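Local coordinates for G protein coupled receptor (Arabidopsis thaliana, PDB 3T33), which is a zinc-binding LanC-like protein that may play a role in abscisic acid signalling, at residues Ser270-Ser275 / Trp322-Leu327. Residues are numbered along the deposited sequence; the frame is centred on the assembly and turned at random.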
loop_
_atom_site.group_PDB
_atom_site.type_symbol
_atom_site.label_atom_id
_atom_site.label_comp_id
_atom_site.label_asym_id
_atom_site.label_seq_id
_atom_site.Cartn_x
_atom_site.Cartn_y
_atom_site.Cartn_z
ATOM N N SER A 270 19.392 3.659 14.304
ATOM C CA SER A 270 18.476 4.750 13.896
ATOM C C SER A 270 16.961 4.428 14.031
ATOM O O SER A 270 16.126 5.349 13.959
ATOM C CB SER A 270 18.762 5.168 12.458
ATOM O OG SER A 270 18.226 4.192 11.590
ATOM N N GLY A 271 16.606 3.146 14.210
ATOM C CA GLY A 271 15.207 2.726 14.334
ATOM C C GLY A 271 14.617 2.241 12.989
ATOM O O GLY A 271 13.562 1.607 12.960
ATOM N N ASN A 272 15.279 2.575 11.881
ATOM C CA ASN A 272 14.991 1.963 10.589
ATOM C C ASN A 272 15.242 0.464 10.586
ATOM O O ASN A 272 15.877 -0.073 11.516
ATOM C CB ASN A 272 15.739 2.676 9.453
ATOM C CG ASN A 272 15.193 2.286 8.042
ATOM O OD1 ASN A 272 15.885 2.419 7.032
ATOM N ND2 ASN A 272 13.970 1.781 7.996
ATOM N N TYR A 273 14.637 -0.224 9.609
ATOM C CA TYR A 273 14.673 -1.703 9.479
ATOM C C TYR A 273 15.577 -2.113 8.290
ATOM O O TYR A 273 15.603 -1.454 7.232
ATOM C CB TYR A 273 13.245 -2.277 9.317
ATOM C CG TYR A 273 12.497 -2.254 10.600
ATOM C CD1 TYR A 273 11.954 -1.068 11.093
ATOM C CD2 TYR A 273 12.386 -3.411 11.397
ATOM C CE1 TYR A 273 11.273 -1.035 12.316
ATOM C CE2 TYR A 273 11.736 -3.389 12.631
ATOM C CZ TYR A 273 11.187 -2.183 13.087
ATOM O OH TYR A 273 10.552 -2.127 14.296
ATOM N N LEU A 274 16.333 -3.186 8.497
ATOM C CA LEU A 274 17.190 -3.779 7.465
ATOM C C LEU A 274 16.391 -4.138 6.236
ATOM O O LEU A 274 15.276 -4.639 6.362
ATOM C CB LEU A 274 17.805 -5.071 8.011
ATOM C CG LEU A 274 18.992 -4.968 8.994
ATOM C CD1 LEU A 274 18.695 -4.015 10.212
ATOM C CD2 LEU A 274 19.442 -6.404 9.472
ATOM N N SER A 275 16.940 -3.896 5.052
ATOM C CA SER A 275 16.380 -4.550 3.881
ATOM C C SER A 275 16.393 -6.115 3.927
ATOM O O SER A 275 15.394 -6.743 3.589
ATOM C CB SER A 275 16.952 -3.986 2.571
ATOM O OG SER A 275 18.339 -4.202 2.443
ATOM N N TRP A 322 8.701 9.988 9.625
ATOM C CA TRP A 322 8.547 11.437 9.752
ATOM C C TRP A 322 9.843 12.188 9.461
ATOM O O TRP A 322 9.807 13.242 8.802
ATOM C CB TRP A 322 7.923 11.827 11.096
ATOM C CG TRP A 322 7.647 13.277 11.280
ATOM C CD1 TRP A 322 8.165 14.064 12.251
ATOM C CD2 TRP A 322 6.754 14.123 10.509
ATOM N NE1 TRP A 322 7.689 15.338 12.116
ATOM C CE2 TRP A 322 6.818 15.407 11.072
ATOM C CE3 TRP A 322 5.931 13.917 9.385
ATOM C CZ2 TRP A 322 6.065 16.514 10.572
ATOM C CZ3 TRP A 322 5.176 15.020 8.868
ATOM C CH2 TRP A 322 5.254 16.293 9.474
ATOM N N SER A 323 10.995 11.680 9.898
ATOM C CA SER A 323 12.208 12.444 9.591
ATOM C C SER A 323 12.894 12.094 8.292
ATOM O O SER A 323 13.499 12.969 7.658
ATOM C CB SER A 323 13.219 12.430 10.746
ATOM O OG SER A 323 13.934 11.218 10.763
ATOM N N ARG A 324 12.793 10.855 7.848
ATOM C CA ARG A 324 13.527 10.484 6.631
ATOM C C ARG A 324 12.613 10.046 5.481
ATOM O O ARG A 324 13.114 9.645 4.428
ATOM C CB ARG A 324 14.524 9.368 6.942
ATOM C CG ARG A 324 15.689 9.736 7.921
ATOM C CD ARG A 324 16.318 8.449 8.543
ATOM N NE ARG A 324 17.001 7.653 7.525
ATOM C CZ ARG A 324 17.495 6.434 7.718
ATOM N NH1 ARG A 324 17.421 5.819 8.903
ATOM N NH2 ARG A 324 18.096 5.828 6.704
ATOM N N GLY A 325 11.287 10.139 5.673
ATOM C CA GLY A 325 10.337 9.461 4.807
ATOM C C GLY A 325 9.889 10.303 3.655
ATOM O O GLY A 325 9.161 9.844 2.776
ATOM N N LEU A 326 10.310 11.546 3.666
ATOM C CA LEU A 326 10.005 12.479 2.591
ATOM C C LEU A 326 10.973 12.312 1.379
ATOM O O LEU A 326 11.729 13.220 0.997
ATOM C CB LEU A 326 9.997 13.894 3.174
ATOM C CG LEU A 326 9.151 14.974 2.515
ATOM C CD1 LEU A 326 7.624 14.679 2.569
ATOM C CD2 LEU A 326 9.485 16.358 3.190
ATOM N N LEU A 327 10.893 11.130 0.775
ATOM C CA LEU A 327 11.715 10.654 -0.317
ATOM C C LEU A 327 11.704 11.591 -1.517
ATOM O O LEU A 327 10.685 12.231 -1.787
ATOM C CB LEU A 327 11.135 9.298 -0.756
ATOM C CG LEU A 327 11.629 7.957 -0.193
ATOM C CD1 LEU A 327 12.467 8.086 1.061
ATOM C CD2 LEU A 327 10.561 6.899 -0.070
#
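Arg324, on helix 308-324, reaches the loop residues Ser270 and Asn272, and its guanidinium makes the whole contact. The buried surface is small, 96 Å².

The polar part is at Ser270. NH1 of Arg324 lies 3.2 Å from OG of Ser270, and the hydroxyl sits at the guanidinium edge, near its plane. Both residues share Asp282 as their stronger partner: Arg324 NH2 forms a salt bridge to OD1, and Ser270 OG is hydrogen-bonded to OD2. The carboxylate thus probably fixes both groups. Ser270 OG also accepts a weak hydrogen bond from the backbone N of Asn272 (3.4 Å).

Asn272 adds van der Waals contact. Its CB lies 3.6 Å from NH1 of Arg324, approaching the guanidinium obliquely. The arginine chain has a bend at chi3 (67°) that helps bring NH1 beside Ser270 OG.

This is plain packing within the α/α-toroid of the LanC-like family, away from the zinc ion, which is about 13 Å from the Asn272 side chain. The loop lies between helices 250-265 and 291-305. Asn272 packs on Ala291 and Tyr273 on Val294 and Leu298. The contact joins helix 308-324 to this loop, whose Asn272 and Tyr273 pack on helix 291-305.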